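Putative transcriptional regulator (Clostridium difficile, PDB 3QI7) is of unknown function but has a periplasmic-binding-protein-like fold, consistent with a lipoprotein that binds a small ligand such as a sugar. Local coordinates at residues Asp11-Ala16 with Glu87-Val92; Tyr29-Glu34 with Gln277-Ile282; Ala36-Glu41 with Ala314-Thr319; Glu41-Asp46 with Lys56-His61. All coordinates share one frame; numbering follows the deposited sequence.

Interaction 1. Residues Asp11-Ala16 with Glu87-Val92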
# COMPACT_ATOMS: atom_id res chain seq x y z
N ASP A 11 -4.70 -31.85 -2.55
CA ASP A 11 -5.51 -31.82 -1.33
C ASP A 11 -6.13 -30.43 -1.10
O ASP A 11 -5.54 -29.40 -1.45
CB ASP A 11 -4.68 -32.16 -0.09
CG ASP A 11 -4.24 -33.62 -0.02
OD1 ASP A 11 -4.88 -34.50 -0.65
OD2 ASP A 11 -3.25 -33.90 0.68
N ASP A 12 -7.30 -30.41 -0.49
CA ASP A 12 -7.87 -29.15 -0.03
C ASP A 12 -6.86 -28.49 0.92
O ASP A 12 -6.15 -29.18 1.66
CB ASP A 12 -9.21 -29.40 0.65
CG ASP A 12 -10.26 -29.95 -0.32
OD1 ASP A 12 -10.09 -29.85 -1.56
OD2 ASP A 12 -11.28 -30.48 0.19
N PHE A 13 -6.76 -27.17 0.88
CA PHE A 13 -5.65 -26.53 1.58
C PHE A 13 -6.04 -25.25 2.28
O PHE A 13 -7.13 -24.72 2.07
CB PHE A 13 -4.47 -26.33 0.62
CG PHE A 13 -4.74 -25.40 -0.52
CD1 PHE A 13 -5.38 -25.85 -1.68
CD2 PHE A 13 -4.34 -24.06 -0.46
CE1 PHE A 13 -5.62 -25.00 -2.75
CE2 PHE A 13 -4.58 -23.19 -1.53
CZ PHE A 13 -5.22 -23.67 -2.68
N LYS A 14 -5.17 -24.79 3.17
CA LYS A 14 -5.34 -23.47 3.81
C LYS A 14 -4.22 -22.51 3.39
O LYS A 14 -3.05 -22.91 3.21
CB LYS A 14 -5.35 -23.61 5.34
CG LYS A 14 -6.47 -24.49 5.91
CD LYS A 14 -6.43 -24.45 7.44
CE LYS A 14 -7.52 -25.33 8.09
NZ LYS A 14 -7.02 -25.87 9.38
N VAL A 15 -4.60 -21.26 3.16
CA VAL A 15 -3.66 -20.16 3.01
C VAL A 15 -3.73 -19.34 4.30
O VAL A 15 -4.74 -18.70 4.59
CB VAL A 15 -4.01 -19.28 1.80
CG1 VAL A 15 -3.00 -18.12 1.67
CG2 VAL A 15 -3.99 -20.13 0.50
N ALA A 16 -2.67 -19.40 5.09
CA ALA A 16 -2.64 -18.64 6.33
C ALA A 16 -2.21 -17.22 6.01
O ALA A 16 -1.28 -17.03 5.24
CB ALA A 16 -1.68 -19.30 7.35
N GLU A 87 -2.71 -28.96 6.64
CA GLU A 87 -3.46 -28.40 5.52
C GLU A 87 -2.95 -27.02 5.07
O GLU A 87 -3.23 -26.61 3.95
CB GLU A 87 -4.95 -28.32 5.90
CG GLU A 87 -5.53 -29.67 6.36
CD GLU A 87 -7.05 -29.65 6.41
OE1 GLU A 87 -7.61 -28.74 7.04
OE2 GLU A 87 -7.68 -30.55 5.80
N VAL A 88 -2.21 -26.33 5.95
CA VAL A 88 -1.55 -25.07 5.61
C VAL A 88 -0.47 -25.30 4.57
O VAL A 88 0.54 -25.99 4.83
CB VAL A 88 -0.95 -24.35 6.87
CG1 VAL A 88 -0.14 -23.08 6.47
CG2 VAL A 88 -2.07 -23.96 7.84
N GLN A 89 -0.70 -24.74 3.38
CA GLN A 89 0.20 -24.87 2.26
C GLN A 89 0.86 -23.55 1.82
O GLN A 89 1.78 -23.57 0.99
CB GLN A 89 -0.52 -25.52 1.08
CG GLN A 89 -1.06 -26.90 1.37
CD GLN A 89 0.05 -27.91 1.61
OE1 GLN A 89 1.17 -27.71 1.14
NE2 GLN A 89 -0.25 -28.99 2.34
N ALA A 90 0.42 -22.42 2.38
CA ALA A 90 1.10 -21.16 2.14
C ALA A 90 0.89 -20.22 3.33
O ALA A 90 -0.14 -20.29 4.02
CB ALA A 90 0.61 -20.51 0.83
N ILE A 91 1.90 -19.39 3.59
CA ILE A 91 1.79 -18.33 4.60
C ILE A 91 2.10 -16.97 3.99
O ILE A 91 3.18 -16.76 3.44
CB ILE A 91 2.72 -18.57 5.82
CG1 ILE A 91 2.45 -19.94 6.46
CG2 ILE A 91 2.53 -17.47 6.85
CD1 ILE A 91 3.48 -20.34 7.51
N VAL A 92 1.14 -16.04 4.09
CA VAL A 92 1.28 -14.67 3.69
C VAL A 92 1.35 -13.81 4.96
O VAL A 92 0.51 -13.93 5.84
CB VAL A 92 0.05 -14.21 2.81
CG1 VAL A 92 0.12 -12.72 2.47
CG2 VAL A 92 -0.07 -15.08 1.54
O HOH W 1 -3.45 -29.42 1.80
O HOH W 2 -7.38 -31.35 3.22

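Interaction 2. Residues Tyr29-Glu34 with Gln277-Ile282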
# COMPACT_ATOMS: atom_id res chain seq x y z
N TYR A 29 -6.71 -5.95 7.83
CA TYR A 29 -7.50 -6.93 8.60
C TYR A 29 -8.80 -7.26 7.86
O TYR A 29 -9.15 -8.45 7.62
CB TYR A 29 -7.77 -6.41 10.00
CG TYR A 29 -8.44 -7.41 10.90
CD1 TYR A 29 -9.82 -7.68 10.79
CD2 TYR A 29 -7.72 -8.10 11.86
CE1 TYR A 29 -10.43 -8.62 11.58
CE2 TYR A 29 -8.34 -9.01 12.69
CZ TYR A 29 -9.69 -9.26 12.54
OH TYR A 29 -10.30 -10.19 13.38
N ASN A 30 -9.51 -6.20 7.49
CA ASN A 30 -10.78 -6.37 6.81
C ASN A 30 -10.67 -6.91 5.38
O ASN A 30 -11.58 -7.62 4.96
CB ASN A 30 -11.61 -5.08 6.86
CG ASN A 30 -12.21 -4.82 8.24
OD1 ASN A 30 -12.25 -5.70 9.10
ND2 ASN A 30 -12.73 -3.61 8.45
N MSE A 31 -9.60 -6.60 4.65
CA MSE A 31 -9.41 -7.20 3.32
C MSE A 31 -9.25 -8.72 3.43
O MSE A 31 -9.90 -9.46 2.68
CB MSE A 31 -8.22 -6.58 2.57
CG MSE A 31 -7.81 -7.31 1.27
SE MSE A 31 -9.27 -7.55 -0.01
CE MSE A 31 -9.85 -5.68 -0.08
N VAL A 32 -8.41 -9.18 4.35
CA VAL A 32 -8.25 -10.62 4.60
C VAL A 32 -9.59 -11.27 4.96
O VAL A 32 -9.95 -12.35 4.46
CB VAL A 32 -7.19 -10.86 5.72
CG1 VAL A 32 -7.13 -12.30 6.09
CG2 VAL A 32 -5.79 -10.39 5.24
N GLU A 33 -10.38 -10.60 5.80
CA GLU A 33 -11.69 -11.14 6.18
C GLU A 33 -12.61 -11.25 4.99
O GLU A 33 -13.36 -12.24 4.87
CB GLU A 33 -12.35 -10.30 7.29
CG GLU A 33 -11.73 -10.54 8.67
CD GLU A 33 -11.79 -12.02 9.10
OE1 GLU A 33 -12.91 -12.58 9.14
OE2 GLU A 33 -10.71 -12.61 9.36
N GLU A 34 -12.56 -10.24 4.11
CA GLU A 34 -13.33 -10.22 2.90
C GLU A 34 -12.93 -11.36 1.98
O GLU A 34 -13.79 -12.07 1.44
CB GLU A 34 -13.15 -8.88 2.17
CG GLU A 34 -14.00 -8.74 0.95
CD GLU A 34 -14.09 -7.30 0.48
OE1 GLU A 34 -14.85 -6.52 1.10
OE2 GLU A 34 -13.42 -6.95 -0.52
N GLN A 277 -14.65 -1.60 1.82
CA GLN A 277 -13.66 -2.25 0.97
C GLN A 277 -14.13 -2.27 -0.50
O GLN A 277 -13.50 -2.92 -1.34
CB GLN A 277 -13.37 -3.70 1.43
CG GLN A 277 -12.44 -3.87 2.65
CD GLN A 277 -13.09 -3.42 3.96
OE1 GLN A 277 -12.61 -2.49 4.64
NE2 GLN A 277 -14.21 -4.05 4.30
N ASN A 278 -15.24 -1.60 -0.82
CA ASN A 278 -15.67 -1.50 -2.21
C ASN A 278 -15.00 -0.25 -2.84
O ASN A 278 -15.60 0.81 -2.96
CB ASN A 278 -17.19 -1.44 -2.32
CG ASN A 278 -17.68 -1.57 -3.75
OD1 ASN A 278 -16.99 -1.19 -4.71
ND2 ASN A 278 -18.87 -2.07 -3.91
N TYR A 279 -13.75 -0.40 -3.22
CA TYR A 279 -12.96 0.75 -3.66
C TYR A 279 -13.48 1.35 -4.97
O TYR A 279 -13.37 2.56 -5.15
CB TYR A 279 -11.48 0.39 -3.75
CG TYR A 279 -10.96 -0.06 -2.42
CD1 TYR A 279 -10.91 0.82 -1.34
CD2 TYR A 279 -10.54 -1.37 -2.20
CE1 TYR A 279 -10.48 0.41 -0.11
CE2 TYR A 279 -10.07 -1.78 -0.95
CZ TYR A 279 -10.04 -0.89 0.08
OH TYR A 279 -9.60 -1.28 1.32
N ASP A 280 -14.04 0.56 -5.86
CA ASP A 280 -14.58 1.12 -7.12
C ASP A 280 -15.77 2.05 -6.86
O ASP A 280 -15.90 3.08 -7.50
CB ASP A 280 -15.01 0.03 -8.09
CG ASP A 280 -13.84 -0.77 -8.61
OD1 ASP A 280 -12.68 -0.32 -8.49
OD2 ASP A 280 -14.07 -1.87 -9.11
N LYS A 281 -16.60 1.68 -5.89
CA LYS A 281 -17.80 2.44 -5.57
C LYS A 281 -17.39 3.72 -4.84
O LYS A 281 -17.96 4.78 -5.09
CB LYS A 281 -18.76 1.58 -4.72
CG LYS A 281 -20.06 2.30 -4.37
CD LYS A 281 -20.94 1.50 -3.39
CE LYS A 281 -22.32 2.18 -3.21
NZ LYS A 281 -23.12 1.58 -2.08
N ILE A 282 -16.43 3.61 -3.93
CA ILE A 282 -15.89 4.78 -3.23
C ILE A 282 -15.30 5.77 -4.26
O ILE A 282 -15.53 6.98 -4.17
CB ILE A 282 -14.84 4.42 -2.17
CG1 ILE A 282 -15.47 3.51 -1.08
CG2 ILE A 282 -14.24 5.71 -1.53
CD1 ILE A 282 -14.43 2.83 -0.15
O HOH W 3 -12.91 -1.62 6.90

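Interaction 3. Residues Ala36-Glu41 with Ala314-Thr319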
# COMPACT_ATOMS: atom_id res chain seq x y z
N ALA A 36 -11.51 -14.18 2.87
CA ALA A 36 -11.98 -15.37 3.56
C ALA A 36 -13.43 -15.71 3.20
O ALA A 36 -13.74 -16.88 2.94
CB ALA A 36 -11.86 -15.20 5.08
N LYS A 37 -14.29 -14.70 3.23
CA LYS A 37 -15.70 -14.88 2.89
C LYS A 37 -15.87 -15.25 1.41
O LYS A 37 -16.63 -16.15 1.08
CB LYS A 37 -16.50 -13.63 3.26
CG LYS A 37 -18.00 -13.78 3.18
N GLU A 38 -15.12 -14.61 0.54
CA GLU A 38 -15.12 -14.92 -0.90
C GLU A 38 -14.81 -16.40 -1.13
O GLU A 38 -15.49 -17.08 -1.89
CB GLU A 38 -14.09 -14.02 -1.62
CG GLU A 38 -13.89 -14.23 -3.13
CD GLU A 38 -12.99 -13.14 -3.76
OE1 GLU A 38 -13.32 -11.94 -3.63
OE2 GLU A 38 -11.94 -13.47 -4.36
N TYR A 39 -13.76 -16.88 -0.47
CA TYR A 39 -13.35 -18.27 -0.63
C TYR A 39 -14.42 -19.20 -0.04
O TYR A 39 -14.67 -20.27 -0.59
CB TYR A 39 -11.98 -18.54 0.03
CG TYR A 39 -10.77 -18.11 -0.80
CD1 TYR A 39 -10.90 -17.26 -1.90
CD2 TYR A 39 -9.49 -18.55 -0.46
CE1 TYR A 39 -9.79 -16.87 -2.65
CE2 TYR A 39 -8.37 -18.17 -1.20
CZ TYR A 39 -8.53 -17.33 -2.29
OH TYR A 39 -7.43 -16.96 -3.04
N GLU A 40 -15.06 -18.80 1.06
CA GLU A 40 -16.15 -19.62 1.62
C GLU A 40 -17.25 -19.82 0.59
O GLU A 40 -17.73 -20.93 0.40
CB GLU A 40 -16.71 -19.04 2.91
CG GLU A 40 -15.84 -19.23 4.13
CD GLU A 40 -16.24 -18.32 5.30
OE1 GLU A 40 -16.99 -17.34 5.08
OE2 GLU A 40 -15.80 -18.59 6.43
N GLU A 41 -17.62 -18.75 -0.09
CA GLU A 41 -18.65 -18.81 -1.14
C GLU A 41 -18.25 -19.69 -2.33
O GLU A 41 -19.05 -20.48 -2.81
CB GLU A 41 -18.98 -17.40 -1.62
CG GLU A 41 -19.69 -16.57 -0.56
CD GLU A 41 -21.01 -17.22 -0.15
OE1 GLU A 41 -21.90 -17.32 -1.02
OE2 GLU A 41 -21.15 -17.65 1.02
N ALA A 314 -1.20 -11.14 -2.92
CA ALA A 314 -0.43 -12.27 -2.32
C ALA A 314 -1.32 -13.49 -2.07
O ALA A 314 -0.90 -14.63 -2.34
CB ALA A 314 0.29 -11.83 -1.01
N ILE A 315 -2.53 -13.26 -1.58
CA ILE A 315 -3.46 -14.40 -1.37
C ILE A 315 -3.80 -15.12 -2.71
O ILE A 315 -3.76 -16.34 -2.79
CB ILE A 315 -4.74 -13.94 -0.64
CG1 ILE A 315 -4.39 -13.50 0.79
CG2 ILE A 315 -5.80 -15.07 -0.62
CD1 ILE A 315 -5.39 -12.56 1.39
N TYR A 316 -4.13 -14.34 -3.74
CA TYR A 316 -4.47 -14.90 -5.06
C TYR A 316 -3.30 -15.65 -5.65
O TYR A 316 -3.48 -16.71 -6.27
CB TYR A 316 -4.90 -13.79 -6.05
CG TYR A 316 -6.32 -13.25 -5.87
CD1 TYR A 316 -7.40 -14.09 -5.67
CD2 TYR A 316 -6.55 -11.91 -5.94
CE1 TYR A 316 -8.71 -13.57 -5.52
CE2 TYR A 316 -7.83 -11.39 -5.80
CZ TYR A 316 -8.90 -12.22 -5.59
OH TYR A 316 -10.15 -11.65 -5.45
N LEU A 317 -2.08 -15.13 -5.46
CA LEU A 317 -0.87 -15.77 -5.97
C LEU A 317 -0.62 -17.08 -5.25
O LEU A 317 -0.32 -18.10 -5.89
CB LEU A 317 0.33 -14.83 -5.77
CG LEU A 317 1.51 -14.82 -6.73
CD1 LEU A 317 1.10 -14.93 -8.22
CD2 LEU A 317 2.30 -13.53 -6.46
N ALA A 318 -0.68 -17.04 -3.92
CA ALA A 318 -0.49 -18.26 -3.12
C ALA A 318 -1.46 -19.35 -3.58
O ALA A 318 -1.06 -20.48 -3.85
CB ALA A 318 -0.67 -17.97 -1.62
N THR A 319 -2.74 -19.01 -3.68
CA THR A 319 -3.76 -19.98 -4.15
C THR A 319 -3.42 -20.58 -5.52
O THR A 319 -3.50 -21.81 -5.73
CB THR A 319 -5.15 -19.30 -4.17
OG1 THR A 319 -5.45 -18.85 -2.85
CG2 THR A 319 -6.24 -20.26 -4.68

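Interaction 4. Residues Glu41-Asp46 with Lys56-His61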
# COMPACT_ATOMS: atom_id res chain seq x y z
N GLU A 41 -17.62 -18.75 -0.09
CA GLU A 41 -18.65 -18.81 -1.14
C GLU A 41 -18.25 -19.69 -2.33
O GLU A 41 -19.05 -20.48 -2.81
CB GLU A 41 -18.98 -17.40 -1.62
CG GLU A 41 -19.69 -16.57 -0.56
CD GLU A 41 -21.01 -17.22 -0.15
OE1 GLU A 41 -21.90 -17.32 -1.02
OE2 GLU A 41 -21.15 -17.65 1.02
N GLU A 42 -17.02 -19.53 -2.80
CA GLU A 42 -16.47 -20.38 -3.86
C GLU A 42 -16.58 -21.85 -3.47
O GLU A 42 -16.90 -22.70 -4.30
CB GLU A 42 -14.99 -20.06 -4.12
CG GLU A 42 -14.73 -19.03 -5.22
CD GLU A 42 -13.23 -18.68 -5.37
OE1 GLU A 42 -12.37 -19.59 -5.30
OE2 GLU A 42 -12.92 -17.48 -5.56
N ASN A 43 -16.29 -22.15 -2.20
CA ASN A 43 -16.29 -23.52 -1.74
C ASN A 43 -17.69 -24.16 -1.69
O ASN A 43 -17.80 -25.37 -1.48
CB ASN A 43 -15.63 -23.63 -0.36
CG ASN A 43 -14.11 -23.44 -0.40
OD1 ASN A 43 -13.44 -23.70 -1.40
ND2 ASN A 43 -13.56 -23.02 0.73
N LYS A 44 -18.75 -23.36 -1.85
CA LYS A 44 -20.12 -23.89 -1.87
C LYS A 44 -20.50 -24.49 -3.23
O LYS A 44 -21.43 -25.30 -3.30
CB LYS A 44 -21.14 -22.82 -1.46
CG LYS A 44 -21.08 -22.43 0.01
CD LYS A 44 -22.03 -21.29 0.34
CE LYS A 44 -21.80 -20.74 1.73
NZ LYS A 44 -22.65 -19.53 2.01
N ILE A 45 -19.80 -24.09 -4.30
CA ILE A 45 -20.03 -24.63 -5.65
C ILE A 45 -19.10 -25.82 -5.85
O ILE A 45 -17.89 -25.64 -5.90
CB ILE A 45 -19.73 -23.61 -6.79
CG1 ILE A 45 -20.16 -22.18 -6.43
CG2 ILE A 45 -20.42 -24.05 -8.08
CD1 ILE A 45 -21.62 -22.06 -6.11
N ASP A 46 -19.67 -27.02 -5.96
CA ASP A 46 -18.89 -28.26 -6.05
C ASP A 46 -18.09 -28.41 -7.36
O ASP A 46 -16.97 -28.95 -7.35
CB ASP A 46 -19.80 -29.49 -5.85
N LYS A 56 -10.66 -27.26 -2.84
CA LYS A 56 -11.16 -26.27 -1.87
C LYS A 56 -10.02 -25.54 -1.18
O LYS A 56 -9.01 -26.14 -0.78
CB LYS A 56 -12.08 -26.92 -0.83
CG LYS A 56 -13.49 -27.26 -1.36
CD LYS A 56 -14.29 -28.11 -0.37
CE LYS A 56 -15.46 -28.83 -1.06
NZ LYS A 56 -16.49 -27.90 -1.60
N GLN A 57 -10.19 -24.22 -1.04
CA GLN A 57 -9.22 -23.40 -0.34
C GLN A 57 -9.94 -22.51 0.66
O GLN A 57 -11.02 -21.99 0.37
CB GLN A 57 -8.41 -22.52 -1.32
CG GLN A 57 -8.69 -22.73 -2.81
CD GLN A 57 -9.76 -21.82 -3.38
OE1 GLN A 57 -9.65 -21.37 -4.51
NE2 GLN A 57 -10.80 -21.54 -2.60
N THR A 58 -9.33 -22.34 1.83
CA THR A 58 -9.83 -21.40 2.85
C THR A 58 -8.67 -20.55 3.36
O THR A 58 -7.50 -20.92 3.24
CB THR A 58 -10.50 -22.11 4.10
OG1 THR A 58 -9.60 -23.06 4.65
CG2 THR A 58 -11.85 -22.78 3.77
N ILE A 59 -9.01 -19.41 3.93
CA ILE A 59 -8.02 -18.54 4.51
C ILE A 59 -8.03 -18.74 6.01
O ILE A 59 -9.11 -18.78 6.63
CB ILE A 59 -8.31 -17.07 4.15
CG1 ILE A 59 -7.93 -16.82 2.68
CG2 ILE A 59 -7.54 -16.14 5.07
CD1 ILE A 59 -8.55 -15.58 2.07
N LYS A 60 -6.85 -18.93 6.59
CA LYS A 60 -6.71 -18.91 8.03
C LYS A 60 -6.11 -17.59 8.46
O LYS A 60 -4.88 -17.37 8.31
CB LYS A 60 -5.83 -20.07 8.53
CG LYS A 60 -5.70 -20.17 10.06
CD LYS A 60 -5.08 -21.51 10.46
CE LYS A 60 -5.36 -21.88 11.94
NZ LYS A 60 -4.30 -21.31 12.78
N HIS A 61 -6.95 -16.72 9.01
CA HIS A 61 -6.50 -15.42 9.46
C HIS A 61 -5.83 -15.47 10.85
O HIS A 61 -6.48 -15.71 11.87
CB HIS A 61 -7.66 -14.43 9.46
CG HIS A 61 -7.25 -13.00 9.62
ND1 HIS A 61 -8.16 -11.97 9.70
CD2 HIS A 61 -6.03 -12.43 9.73
CE1 HIS A 61 -7.52 -10.82 9.83
NE2 HIS A 61 -6.22 -11.07 9.86

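Interaction 1. Residues Asp11-Ala16 with Glu87-Val92
Two water molecules grip the carbonyl oxygen of Asp12, each donating a hydrogen bond to it. One lies 2.7 Å from Asp12 O and accepts from NE2 of Gln89; the other donates both to Asp12 O and, at 2.7 Å, to OE2 of Glu87. The mouth of the strand pair is thus bridged by solvent, while the Asp12 carboxylate turns away to the backbone N of Lys56. Further in, direct bonds take over. Lys14 N gives a nearly straight bond to Glu87 O (2.8 Å, 167°), although the donor stands above the carbonyl plane, and Lys14 O accepts in plane from Gln89 N at 3.0 Å. Strands 13-19 and 88-94 are parallel neighbours in the central sheet of an alpha/beta lobe, and a beta bulge interrupts their register: Lys14 pairs with Val88 but Val15 with Ala90. Gln89 is the extra residue, its psi of -8° far from an extended strand, and the buried Ala90 N is left without a partner. Regular pairing then resumes, Ala16 N bonding Ala90 O and Val92 N meeting Ala16 O (2.9 Å, 174°) almost along the C=O axis. Side chains line both faces. On one, CG1 of Val15 touches both CB of Ala90 and CG2 of Val92, under helix 306-324; on the other, the methyl of Ala16 lies 4.2 Å from CG1 of Val88. Lys14 crosses Glu87 obliquely in a long salt bridge, NZ to OE1 3.7 Å; the main carboxylate partner of NZ is Asp85 OD2.

Interaction 2. Residues Tyr29-Glu34 with Gln277-Ile282
The ring of Tyr279 has the carbonyl carbon of Gln277 over the centre of one face, 4.0 Å above its plane, and the methyl of selenomethionine 31 at its edge, CE lying 4.0 Å from Tyr279 CE2. The other flat groups meet around the side chain of Gln277. Its amide plane is turned 63° from that of Asn30, whose CB rests against the whole Gln277 amide, 3.6 Å from OE1 and hardly farther from CD and NE2. Glu34 runs antiparallel alongside, bringing its OE1 to 3.2 Å from CB of Gln277. CE of Met31, carried there by bends at chi2 and chi3, also comes within 4.2 Å of Gln277 CG, so the glutamine touches three side chains of the helix. No direct hydrogen bond joins the segments. Instead a single water accepts from Asn30 ND2 (2.5 Å) and donates to Gln277 OE1 (2.4 Å), both shorter than usual, so its position is probably imprecise. Behind the glutamine the backbone makes an inverse gamma turn centred on Asn278, whose side chain caps the first turn, OD1 accepting from Lys281 N at 3.1 Å. Met31 and Tyr279 both continue onto Ala308 of helix 306-324. Here an Asn N-cap starts helix 279-292, and the residue just ahead of it packs across the flank of helix 26-42, the first helix of a periplasmic-binding-protein-like alpha/beta lobe.

Interaction 3. Residues Ala36-Glu41 with Ala314-Thr319
Two hydrogen bonds between side-chain tips span the gap from helix 26-42 to helix 306-324. Tyr39 and Thr319 reach toward each other end to end, OH to OG1, at 2.7 Å; OG1 lies at the edge of the tyrosine ring, near its plane. In the second, Tyr316 OH donates to the syn lone pair of Glu38 OE2 at 2.8 Å. Glu38 gets there by an extended chain, CG anti to the backbone N (chi1 177°), and its carboxylate is turned only 23° from the plane of the Tyr316 ring, at whose edge OE2 sits. The long side chains span short axes that come no closer than 12.7 Å and are inclined by 37°. Both helices lie against the same face of the alpha/beta sheet: Tyr39 and Ile315 pack on Ile59 of strand 57-63, and Thr319 on Phe13 and Val15 of strand 13-19. Apolar packing accompanies the polar bonds. CG2 of Ile315, set anti to its backbone N, comes 3.9 Å from Tyr39 CZ, crossing the tyrosine obliquely, and Met35 touches both Ile315 and Tyr316. Tyr316 also touches Phe340 and Arg344 of helix 334-345.

Interaction 4. Residues Glu41-Asp46 with Lys56-His61
Helix 26-42 is the helical arm of a beta-alpha-beta crossover linking parallel strands 13-19 and 57-63, and the chain leaving it is tied to the start of the second strand by Asn43. Thr58 and Lys60 bond strand 13-19 through their backbones, whereas the N and O of Gln57 are both used by the Asn43 amide. ND2 of Asn43 donates to Gln57 O at 2.8 Å (150°), close to the plane of its own amide but 52° above the carbonyl plane of the acceptor. OD1 accepts from Gln57 N in return, a weak bond of 3.3 Å. The Asn43 backbone oxygen is served, weakly, by Lys56 NZ at 2.9 Å, the lysine chain bending at chi4. The side chain of Gln57 is less well provided for. Its chi1 of -5° eclipses CG with the backbone N, a strained torsion that sets the amide near Glu42. OE1 accepts from Lys323 NZ, which probably eases the approach of a second acceptor, Glu42 OE1, to 3.3 Å from Gln57 OE1 without a hydrogen bond. NE2 is buried and has no hydrogen-bond partner. A type I turn from Glu42 to Ile45 shapes the exit, and Lys44 NZ donates to the syn lone pair of Glu41 OE2 at 2.6 Å, part of a salt bridge. Beside the amide, Thr58 places its methyl CG2 3.5 Å from Asn43 ND2.

In the fold
The contacts gather around one alpha/beta lobe, interaction 2 lying nearest the centre of the chain. Strand 13-19 lies between 57-63 and 88-94 in the sheet, so interactions 1 and 4, with centres 11 Å apart, sit on either side of it. Interactions 2, 3 and 4 follow helix 26-42 from its early turns to its exit; interactions 3 and 4 share Glu41 and lie about 7 Å apart between centres. Interaction 4 closes locally, within the span of each of the other three, whereas 2 and 3 bring back segments more than 240 residues later. Thr319 and Ala318 of interaction 3 also pack on Val15 and Ala90 of interaction 1. The first lobe is therefore completed by late chain, as in periplasmic binding proteins.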